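PDB 6NQC: cyanophycinase-like exopeptidase from actinobacterium SCGC AAA027-L06, which is probably a serine exopeptidase of family S51 that removes residues from the ends of peptides. Local coordinates for residues D211-A222 with V234-G245; R185-F194 with A202-T210. All blocks are in the same frame, centred on the assembly; numbering follows the deposited sequence.

Interaction 1 of 2, residues D211-A222 with V234-G245; sequences DSILIGIDEVTA and VVGDAKVHILKG
Ile-215 and Ile-242 face each other in a non-hydrogen-bonded antiparallel pair, CG2 of Ile-215 lying 3.8 Å from CD1 of Ile-242. Strands 213-217 and 240-244 run antiparallel here, at 156°. Ile-217 and Val-240 continue the same buried face, where Val-186 of strand 184-187 also packs. With CG1 between the backbone N and the carbonyl carbon (chi1 66°), Ile-215 turns CG2 toward its neighbour. Between these pairs, Gly-216 N and O bond to His-241 O and N. On the far side of the Ile-215 pair lies a classic beta bulge: Leu-214 O takes both Leu-243 N at 2.8 Å and Lys-244 N at 3.3 Å, and CD1 of Leu-243 reaches over the backbone to within 3.8 Å of Gly-216 N.

The Asp-218 carboxylate closes the other end of the strand pair. OD1 receives His-241 NE2 at 2.9 Å, from above the carboxylate plane, carboxylate and imidazole planes 56° apart; OD2 takes Lys-239 N at 3.0 Å, also out of plane. Were Asp-218 replaced by an alanine, Lys-239 N would probably lose this acceptor and the imidazole the bond that sets its rotation. At the last position of the type II turn Asp-218 to Thr-221, Thr-221 OG1 accepts Ala-238 N and bonds to Glu-219 O. Gly-236, at a positive phi, sits where a CB would clash with Val-220 O.

The outer ends are looser. Lys-244 bends round to place NZ 2.9 Å from Asp-211 OD2, on its anti lone pair, while Asp-211 also bonds Arg-185. Asp-237 and Lys-239 border on solvent, the lysine's end leading away. Two antiparallel strand pairs thus share connecting loops, one of which carries Glu-219, whose OE2 bonds His-189, consistent with the acid of a Ser-His-Glu triad.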
loop_
_atom_site.group_PDB
_atom_site.type_symbol
_atom_site.label_atom_id
_atom_site.label_comp_id
_atom_site.label_asym_id
_atom_site.label_seq_id
_atom_site.Cartn_x
_atom_site.Cartn_y
_atom_site.Cartn_z
ATOM N N ASP A 211 -6.898 17.416 -0.141
ATOM C CA ASP A 211 -7.693 16.318 -0.668
ATOM C C ASP A 211 -8.316 16.655 -2.023
ATOM O O ASP A 211 -8.627 17.808 -2.339
ATOM C CB ASP A 211 -8.846 15.967 0.285
ATOM C CG ASP A 211 -8.425 15.093 1.448
ATOM O OD1 ASP A 211 -7.368 14.420 1.397
ATOM O OD2 ASP A 211 -9.186 15.107 2.458
ATOM N N SER A 212 -8.521 15.620 -2.820
ATOM C CA SER A 212 -9.420 15.689 -3.970
ATOM C C SER A 212 -10.503 14.650 -3.700
ATOM O O SER A 212 -11.543 14.974 -3.130
ATOM C CB SER A 212 -8.688 15.445 -5.285
ATOM O OG SER A 212 -7.644 16.402 -5.452
ATOM N N ILE A 213 -10.227 13.372 -4.048
ATOM C CA ILE A 213 -11.116 12.254 -3.789
ATOM C C ILE A 213 -10.644 11.534 -2.531
ATOM O O ILE A 213 -9.443 11.223 -2.371
ATOM C CB ILE A 213 -11.179 11.275 -4.982
ATOM C CG1 ILE A 213 -11.778 11.951 -6.198
ATOM C CG2 ILE A 213 -11.942 9.987 -4.551
ATOM C CD1 ILE A 213 -11.602 11.174 -7.458
ATOM N N LEU A 214 -11.580 11.289 -1.631
ATOM C CA LEU A 214 -11.316 10.638 -0.357
ATOM C C LEU A 214 -12.149 9.376 -0.300
ATOM O O LEU A 214 -13.378 9.427 -0.493
ATOM C CB LEU A 214 -11.681 11.544 0.822
ATOM C CG LEU A 214 -11.502 10.949 2.206
ATOM C CD1 LEU A 214 -9.985 10.697 2.451
ATOM C CD2 LEU A 214 -12.057 11.831 3.306
ATOM N N ILE A 215 -11.502 8.252 0.022
ATOM C CA ILE A 215 -12.224 6.989 0.088
ATOM C C ILE A 215 -11.893 6.302 1.389
ATOM O O ILE A 215 -10.803 6.481 1.963
ATOM C CB ILE A 215 -11.899 6.034 -1.088
ATOM C CG1 ILE A 215 -10.449 5.550 -1.051
ATOM C CG2 ILE A 215 -12.170 6.773 -2.375
ATOM C CD1 ILE A 215 -10.128 4.479 -2.107
ATOM N N GLY A 216 -12.819 5.468 1.834
ATOM C CA GLY A 216 -12.591 4.589 2.961
ATOM C C GLY A 216 -12.601 3.148 2.494
ATOM O O GLY A 216 -13.407 2.769 1.639
ATOM N N ILE A 217 -11.706 2.350 3.061
ATOM C CA ILE A 217 -11.611 0.922 2.753
ATOM C C ILE A 217 -11.766 0.175 4.068
ATOM O O ILE A 217 -10.980 0.379 5.002
ATOM C CB ILE A 217 -10.288 0.575 2.059
ATOM C CG1 ILE A 217 -10.167 1.400 0.756
ATOM C CG2 ILE A 217 -10.230 -0.926 1.732
ATOM C CD1 ILE A 217 -8.829 1.170 0.012
ATOM N N ASP A 218 -12.803 -0.663 4.145
ATOM C CA ASP A 218 -13.044 -1.487 5.315
ATOM C C ASP A 218 -11.921 -2.508 5.537
ATOM O O ASP A 218 -11.124 -2.825 4.640
ATOM C CB ASP A 218 -14.350 -2.288 5.187
ATOM C CG ASP A 218 -15.592 -1.437 5.363
ATOM O OD1 ASP A 218 -15.456 -0.313 5.854
ATOM O OD2 ASP A 218 -16.688 -1.890 4.996
ATOM N N GLU A 219 -11.907 -3.076 6.746
ATOM C CA GLU A 219 -11.008 -4.182 7.033
ATOM C C GLU A 219 -11.227 -5.340 6.056
ATOM O O GLU A 219 -12.334 -5.564 5.531
ATOM C CB GLU A 219 -11.200 -4.631 8.479
ATOM C CG GLU A 219 -10.756 -3.535 9.451
ATOM C CD GLU A 219 -10.522 -4.000 10.859
ATOM O OE1 GLU A 219 -11.242 -4.905 11.314
ATOM O OE2 GLU A 219 -9.625 -3.439 11.489
ATOM N N VAL A 220 -10.115 -5.995 5.737
ATOM C CA VAL A 220 -10.051 -7.152 4.851
ATOM C C VAL A 220 -10.739 -6.870 3.531
ATOM O O VAL A 220 -11.374 -7.742 2.943
ATOM C CB VAL A 220 -10.668 -8.377 5.567
ATOM C CG1 VAL A 220 -10.293 -9.658 4.829
ATOM C CG2 VAL A 220 -10.217 -8.420 6.997
ATOM N N THR A 221 -10.580 -5.644 3.041
ATOM C CA THR A 221 -11.104 -5.209 1.755
ATOM C C THR A 221 -9.989 -4.440 1.063
ATOM O O THR A 221 -9.101 -3.866 1.724
ATOM C CB THR A 221 -12.331 -4.328 1.918
ATOM O OG1 THR A 221 -13.272 -4.996 2.781
ATOM C CG2 THR A 221 -13.012 -4.036 0.607
ATOM N N ALA A 222 -10.024 -4.459 -0.276
ATOM C CA ALA A 222 -9.020 -3.783 -1.076
ATOM C C ALA A 222 -9.677 -3.173 -2.308
ATOM O O ALA A 222 -10.782 -3.547 -2.723
ATOM C CB ALA A 222 -7.866 -4.735 -1.486
ATOM N N VAL A 234 -13.053 -3.369 -6.535
ATOM C CA VAL A 234 -13.131 -3.724 -5.132
ATOM C C VAL A 234 -12.906 -5.222 -5.023
ATOM O O VAL A 234 -13.397 -5.989 -5.863
ATOM C CB VAL A 234 -14.498 -3.348 -4.533
ATOM C CG1 VAL A 234 -14.582 -3.794 -3.053
ATOM C CG2 VAL A 234 -14.781 -1.892 -4.668
ATOM N N VAL A 235 -12.167 -5.630 -3.994
ATOM C CA VAL A 235 -11.857 -7.026 -3.713
ATOM C C VAL A 235 -11.999 -7.259 -2.211
ATOM O O VAL A 235 -11.716 -6.377 -1.391
ATOM C CB VAL A 235 -10.434 -7.397 -4.193
ATOM C CG1 VAL A 235 -10.108 -8.842 -3.823
ATOM C CG2 VAL A 235 -10.278 -7.185 -5.700
ATOM N N GLY A 236 -12.443 -8.455 -1.852
ATOM C CA GLY A 236 -12.421 -8.867 -0.467
ATOM C C GLY A 236 -13.774 -8.856 0.222
ATOM O O GLY A 236 -14.838 -8.937 -0.389
ATOM N N ASP A 237 -13.716 -8.747 1.533
ATOM C CA ASP A 237 -14.817 -9.131 2.407
ATOM C C ASP A 237 -15.849 -8.048 2.660
ATOM O O ASP A 237 -17.007 -8.387 2.935
ATOM C CB ASP A 237 -14.236 -9.619 3.742
ATOM C CG ASP A 237 -13.684 -11.060 3.660
ATOM O OD1 ASP A 237 -13.788 -11.694 2.589
ATOM O OD2 ASP A 237 -13.118 -11.540 4.660
ATOM N N ALA A 238 -15.501 -6.753 2.566
ATOM C CA ALA A 238 -16.464 -5.712 2.903
ATOM C C ALA A 238 -16.522 -4.584 1.870
ATOM O O ALA A 238 -16.516 -4.846 0.667
ATOM C CB ALA A 238 -16.167 -5.167 4.311
ATOM N N LYS A 239 -16.621 -3.334 2.322
ATOM C CA LYS A 239 -16.945 -2.245 1.414
ATOM C C LYS A 239 -15.827 -1.218 1.263
ATOM O O LYS A 239 -14.954 -1.053 2.114
ATOM C CB LYS A 239 -18.223 -1.525 1.861
ATOM C CG LYS A 239 -19.388 -2.457 2.184
ATOM C CD LYS A 239 -20.635 -1.641 2.573
ATOM C CE LYS A 239 -21.707 -2.494 3.263
ATOM N NZ LYS A 239 -22.100 -1.917 4.594
ATOM N N VAL A 240 -15.883 -0.547 0.130
ATOM C CA VAL A 240 -15.145 0.677 -0.130
ATOM C C VAL A 240 -16.162 1.806 -0.151
ATOM O O VAL A 240 -17.186 1.719 -0.847
ATOM C CB VAL A 240 -14.393 0.620 -1.465
ATOM C CG1 VAL A 240 -13.837 1.994 -1.820
ATOM C CG2 VAL A 240 -13.304 -0.417 -1.397
ATOM N N HIS A 241 -15.861 2.872 0.566
ATOM C CA HIS A 241 -16.744 4.017 0.710
ATOM C C HIS A 241 -16.173 5.218 -0.017
ATOM O O HIS A 241 -15.033 5.632 0.235
ATOM C CB HIS A 241 -16.936 4.317 2.191
ATOM C CG HIS A 241 -17.240 3.104 2.994
ATOM N ND1 HIS A 241 -18.524 2.768 3.375
ATOM C CD2 HIS A 241 -16.437 2.117 3.459
ATOM C CE1 HIS A 241 -18.498 1.638 4.056
ATOM N NE2 HIS A 241 -17.246 1.224 4.125
ATOM N N ILE A 242 -16.958 5.751 -0.947
ATOM C CA ILE A 242 -16.611 7.019 -1.589
ATOM C C ILE A 242 -17.097 8.140 -0.690
ATOM O O ILE A 242 -18.296 8.290 -0.467
ATOM C CB ILE A 242 -17.230 7.113 -2.986
ATOM C CG1 ILE A 242 -16.935 5.845 -3.772
ATOM C CG2 ILE A 242 -16.726 8.359 -3.713
ATOM C CD1 ILE A 242 -15.470 5.372 -3.683
ATOM N N LEU A 243 -16.170 8.953 -0.181
ATOM C CA LEU A 243 -16.525 9.913 0.863
ATOM C C LEU A 243 -16.566 11.360 0.399
ATOM O O LEU A 243 -17.447 12.106 0.835
ATOM C CB LEU A 243 -15.538 9.815 2.040
ATOM C CG LEU A 243 -15.433 8.427 2.669
ATOM C CD1 LEU A 243 -14.387 8.412 3.729
ATOM C CD2 LEU A 243 -16.766 7.993 3.245
ATOM N N LYS A 244 -15.630 11.773 -0.448
ATOM C CA LYS A 244 -15.494 13.167 -0.856
ATOM C C LYS A 244 -14.868 13.201 -2.237
ATOM O O LYS A 244 -14.062 12.329 -2.584
ATOM C CB LYS A 244 -14.638 13.960 0.143
ATOM C CG LYS A 244 -14.517 15.405 -0.211
ATOM C CD LYS A 244 -14.010 16.218 0.953
ATOM C CE LYS A 244 -12.524 16.446 0.838
ATOM N NZ LYS A 244 -11.853 16.164 2.112
ATOM N N GLY A 245 -15.233 14.244 -3.012
ATOM C CA GLY A 245 -14.741 14.466 -4.352
ATOM C C GLY A 245 -15.495 13.723 -5.437
ATOM O O GLY A 245 -15.270 13.997 -6.622
#

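Interaction 2 of 2, residues R185-F194 with A202-T210; sequences RVIPHFNKFF and AKILLDLPT
A beta-alpha-beta unit is packed together here: strand 184-187 and the loop after it lie against the end of helix 199-205 and the chain leading to strand 213-217. Leu-205 sits in the middle. Its CD2 stands 3.6 Å from the centroid of the Phe-193 ring and only 5° off the normal, a CH-pi contact almost exactly over the centre of the face. CG lies anti to the backbone N (chi1 -172°), which sends CD2 to the loop's Phe-193 and CD1 to Ile-187 of the strand, where it meets CG1 at 3.9 Å.

Arg-185 deals with the backbone. NH1 and NH2 both grip Leu-205 O end-on, each at 2.9 Å, and the oxygen lies practically in the guanidinium plane. The chain gets there by bending at chi3 (76°), and Leu-208 CD1 covers one face of the group, 3.5 Å above its plane and offset toward the rim. NE turns to Asp-211, a salt bridge that probably fixes the rotation of the guanidinium.

The connection is a right-handed beta-alpha-beta crossover, and the loop leaving its first strand carries His-189, which bonds Glu-219 and weakly Ser-154, consistent with a Ser-His-Glu triad. Farther along that loop Phe-194 meets Ala-202 and Leu-206: CB of Ala-202 comes to the ring's edge, 3.7 Å from CD1, while Leu-206 approaches obliquely, its CD2 3.8 Å from CZ. That same CD2 touches CD1 of Ile-187 at 3.7 Å.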
loop_
_atom_site.group_PDB
_atom_site.type_symbol
_atom_site.label_atom_id
_atom_site.label_comp_id
_atom_site.label_asym_id
_atom_site.label_seq_id
_atom_site.Cartn_x
_atom_site.Cartn_y
_atom_site.Cartn_z
ATOM N N ARG A 185 -6.979 9.767 -1.676
ATOM C CA ARG A 185 -6.457 9.410 -0.362
ATOM C C ARG A 185 -7.376 8.386 0.294
ATOM O O ARG A 185 -8.598 8.422 0.122
ATOM C CB ARG A 185 -6.331 10.638 0.510
ATOM C CG ARG A 185 -5.899 10.331 1.944
ATOM C CD ARG A 185 -5.575 11.659 2.663
ATOM N NE ARG A 185 -6.730 12.457 3.075
ATOM C CZ ARG A 185 -7.442 12.287 4.188
ATOM N NH1 ARG A 185 -7.199 11.280 5.024
ATOM N NH2 ARG A 185 -8.445 13.100 4.430
ATOM N N VAL A 186 -6.774 7.520 1.111
ATOM C CA VAL A 186 -7.425 6.356 1.691
ATOM C C VAL A 186 -7.467 6.475 3.211
ATOM O O VAL A 186 -6.439 6.717 3.861
ATOM C CB VAL A 186 -6.675 5.053 1.321
ATOM C CG1 VAL A 186 -7.159 3.868 2.184
ATOM C CG2 VAL A 186 -6.784 4.802 -0.160
ATOM N N ILE A 187 -8.633 6.190 3.782
ATOM C CA ILE A 187 -8.784 5.910 5.197
ATOM C C ILE A 187 -8.947 4.388 5.342
ATOM O O ILE A 187 -9.961 3.851 4.871
ATOM C CB ILE A 187 -9.977 6.656 5.800
ATOM C CG1 ILE A 187 -9.749 8.152 5.613
ATOM C CG2 ILE A 187 -10.080 6.323 7.262
ATOM C CD1 ILE A 187 -10.961 9.018 5.890
ATOM N N PRO A 188 -7.985 3.694 5.932
ATOM C CA PRO A 188 -8.086 2.233 6.071
ATOM C C PRO A 188 -8.900 1.869 7.302
ATOM O O PRO A 188 -9.377 2.726 7.996
ATOM C CB PRO A 188 -6.633 1.801 6.234
ATOM C CG PRO A 188 -5.938 3.003 6.882
ATOM C CD PRO A 188 -6.684 4.228 6.389
ATOM N N HIS A 189 -9.027 0.551 7.560
ATOM C CA HIS A 189 -9.717 0.072 8.761
ATOM C C HIS A 189 -11.029 0.841 8.922
ATOM O O HIS A 189 -11.372 1.251 10.049
ATOM C CB HIS A 189 -8.885 0.283 10.033
ATOM C CG HIS A 189 -7.605 -0.498 10.076
ATOM N ND1 HIS A 189 -7.540 -1.812 10.475
ATOM C CD2 HIS A 189 -6.334 -0.121 9.838
ATOM C CE1 HIS A 189 -6.285 -2.224 10.427
ATOM N NE2 HIS A 189 -5.534 -1.214 10.029
ATOM N N PHE A 190 -11.723 1.128 7.816
ATOM C CA PHE A 190 -12.727 2.185 7.871
ATOM C C PHE A 190 -13.865 1.870 8.842
ATOM O O PHE A 190 -14.417 2.779 9.478
ATOM C CB PHE A 190 -13.332 2.422 6.512
ATOM C CG PHE A 190 -14.187 3.659 6.436
ATOM C CD1 PHE A 190 -13.621 4.916 6.465
ATOM C CD2 PHE A 190 -15.544 3.557 6.313
ATOM C CE1 PHE A 190 -14.400 6.029 6.379
ATOM C CE2 PHE A 190 -16.335 4.708 6.207
ATOM C CZ PHE A 190 -15.757 5.912 6.256
ATOM N N ASN A 191 -14.210 0.611 8.968
ATOM C CA ASN A 191 -15.314 0.190 9.805
ATOM C C ASN A 191 -14.965 0.225 11.280
ATOM O O ASN A 191 -15.874 0.135 12.106
ATOM C CB ASN A 191 -15.787 -1.217 9.382
ATOM C CG ASN A 191 -14.684 -2.257 9.424
ATOM O OD1 ASN A 191 -13.628 -2.095 8.793
ATOM N ND2 ASN A 191 -14.931 -3.361 10.154
ATOM N N LYS A 192 -13.695 0.403 11.629
ATOM C CA LYS A 192 -13.271 0.444 13.028
ATOM C C LYS A 192 -12.493 1.686 13.445
ATOM O O LYS A 192 -12.537 2.016 14.629
ATOM C CB LYS A 192 -12.420 -0.807 13.343
ATOM C CG LYS A 192 -13.118 -2.120 12.929
ATOM C CD LYS A 192 -12.774 -3.263 13.871
ATOM C CE LYS A 192 -13.912 -4.267 13.988
ATOM N NZ LYS A 192 -14.406 -4.356 15.401
ATOM N N PHE A 193 -11.821 2.399 12.515
ATOM C CA PHE A 193 -10.908 3.484 12.873
ATOM C C PHE A 193 -11.554 4.527 13.780
ATOM O O PHE A 193 -10.914 5.039 14.710
ATOM C CB PHE A 193 -10.433 4.162 11.577
ATOM C CG PHE A 193 -9.022 4.744 11.619
ATOM C CD1 PHE A 193 -8.563 5.430 12.716
ATOM C CD2 PHE A 193 -8.189 4.640 10.502
ATOM C CE1 PHE A 193 -7.304 5.968 12.738
ATOM C CE2 PHE A 193 -6.901 5.213 10.507
ATOM C CZ PHE A 193 -6.469 5.874 11.619
ATOM N N PHE A 194 -12.795 4.870 13.521
ATOM C CA PHE A 194 -13.433 5.968 14.246
ATOM C C PHE A 194 -13.913 5.558 15.628
ATOM O O PHE A 194 -14.343 6.422 16.402
ATOM C CB PHE A 194 -14.565 6.533 13.385
ATOM C CG PHE A 194 -14.053 7.151 12.109
ATOM C CD1 PHE A 194 -13.539 8.430 12.102
ATOM C CD2 PHE A 194 -14.004 6.409 10.930
ATOM C CE1 PHE A 194 -13.027 8.987 10.939
ATOM C CE2 PHE A 194 -13.487 6.960 9.773
ATOM C CZ PHE A 194 -12.995 8.242 9.778
ATOM N N ALA A 202 -10.922 12.619 14.238
ATOM C CA ALA A 202 -11.759 12.189 13.132
ATOM C C ALA A 202 -11.931 13.295 12.106
ATOM O O ALA A 202 -12.012 13.015 10.908
ATOM C CB ALA A 202 -13.123 11.730 13.654
ATOM N N LYS A 203 -12.033 14.554 12.556
ATOM C CA LYS A 203 -12.274 15.654 11.630
ATOM C C LYS A 203 -11.083 15.861 10.710
ATOM O O LYS A 203 -11.255 16.197 9.520
ATOM C CB LYS A 203 -12.578 16.954 12.388
ATOM C CG LYS A 203 -13.938 16.952 13.106
ATOM C CD LYS A 203 -14.126 18.149 14.054
ATOM C CE LYS A 203 -15.279 17.909 15.050
ATOM N NZ LYS A 203 -14.822 17.921 16.498
ATOM N N ILE A 204 -9.867 15.699 11.258
ATOM C CA ILE A 204 -8.647 15.779 10.459
ATOM C C ILE A 204 -8.586 14.609 9.469
ATOM O O ILE A 204 -8.349 14.789 8.273
ATOM C CB ILE A 204 -7.433 15.805 11.398
ATOM C CG1 ILE A 204 -7.404 17.107 12.231
ATOM C CG2 ILE A 204 -6.108 15.657 10.632
ATOM C CD1 ILE A 204 -6.404 17.137 13.385
ATOM N N LEU A 205 -8.775 13.388 9.971
ATOM C CA LEU A 205 -8.754 12.198 9.137
ATOM C C LEU A 205 -9.726 12.319 7.974
ATOM O O LEU A 205 -9.435 11.857 6.859
ATOM C CB LEU A 205 -9.088 10.974 9.989
ATOM C CG LEU A 205 -8.966 9.583 9.404
ATOM C CD1 LEU A 205 -7.691 9.384 8.637
ATOM C CD2 LEU A 205 -8.981 8.552 10.569
ATOM N N LEU A 206 -10.859 12.974 8.193
ATOM C CA LEU A 206 -11.889 13.061 7.158
ATOM C C LEU A 206 -11.751 14.257 6.230
ATOM O O LEU A 206 -12.520 14.354 5.271
ATOM C CB LEU A 206 -13.275 13.078 7.805
ATOM C CG LEU A 206 -13.720 11.717 8.354
ATOM C CD1 LEU A 206 -14.969 11.829 9.208
ATOM C CD2 LEU A 206 -13.918 10.770 7.165
ATOM N N ASP A 207 -10.807 15.169 6.470
ATOM C CA ASP A 207 -10.851 16.431 5.706
ATOM C C ASP A 207 -9.503 17.126 5.805
ATOM O O ASP A 207 -9.245 17.845 6.777
ATOM C CB ASP A 207 -11.985 17.327 6.222
ATOM C CG ASP A 207 -12.039 18.664 5.558
ATOM O OD1 ASP A 207 -11.435 18.819 4.463
ATOM O OD2 ASP A 207 -12.687 19.559 6.149
ATOM N N LEU A 208 -8.673 16.922 4.778
ATOM C CA LEU A 208 -7.421 17.624 4.617
ATOM C C LEU A 208 -7.532 18.633 3.495
ATOM O O LEU A 208 -8.219 18.381 2.485
ATOM C CB LEU A 208 -6.242 16.694 4.310
ATOM C CG LEU A 208 -5.931 15.666 5.410
ATOM C CD1 LEU A 208 -4.757 14.754 4.919
ATOM C CD2 LEU A 208 -5.525 16.312 6.711
ATOM N N PRO A 209 -6.829 19.767 3.615
ATOM C CA PRO A 209 -6.936 20.822 2.590
ATOM C C PRO A 209 -6.307 20.430 1.273
ATOM O O PRO A 209 -6.508 21.133 0.283
ATOM C CB PRO A 209 -6.178 22.000 3.210
ATOM C CG PRO A 209 -5.152 21.342 4.121
ATOM C CD PRO A 209 -5.836 20.091 4.664
ATOM N N THR A 210 -5.540 19.333 1.246
ATOM C CA THR A 210 -4.901 18.831 0.042
ATOM C C THR A 210 -5.716 17.748 -0.661
ATOM O O THR A 210 -5.286 17.248 -1.703
ATOM C CB THR A 210 -3.509 18.310 0.407
ATOM O OG1 THR A 210 -3.618 17.382 1.506
ATOM C CG2 THR A 210 -2.603 19.481 0.839
#

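How the interactions relate
Both contacts reach the small mixed sheet, where strand 184-187 of interaction 2 pairs in parallel with strand 213-217 of interaction 1; interaction 1 alone also includes a strand pair of the large sheet. Interaction 1 is sheet pairing, its order set by backbone bonds with buried aliphatic pairs on one face; interaction 2 is side-chain packing of a helix end and loop, with one arginine supplying the polar link. Each is partly buried, though exposed residues occur among the touching ones only in interaction 1. They meet at Arg-185 and Asp-211 (NE to OD1, 2.7 Å), at Phe-190 against His-241, and at His-189 with Glu-219, where the putative triad draws its histidine and acid from different contacts.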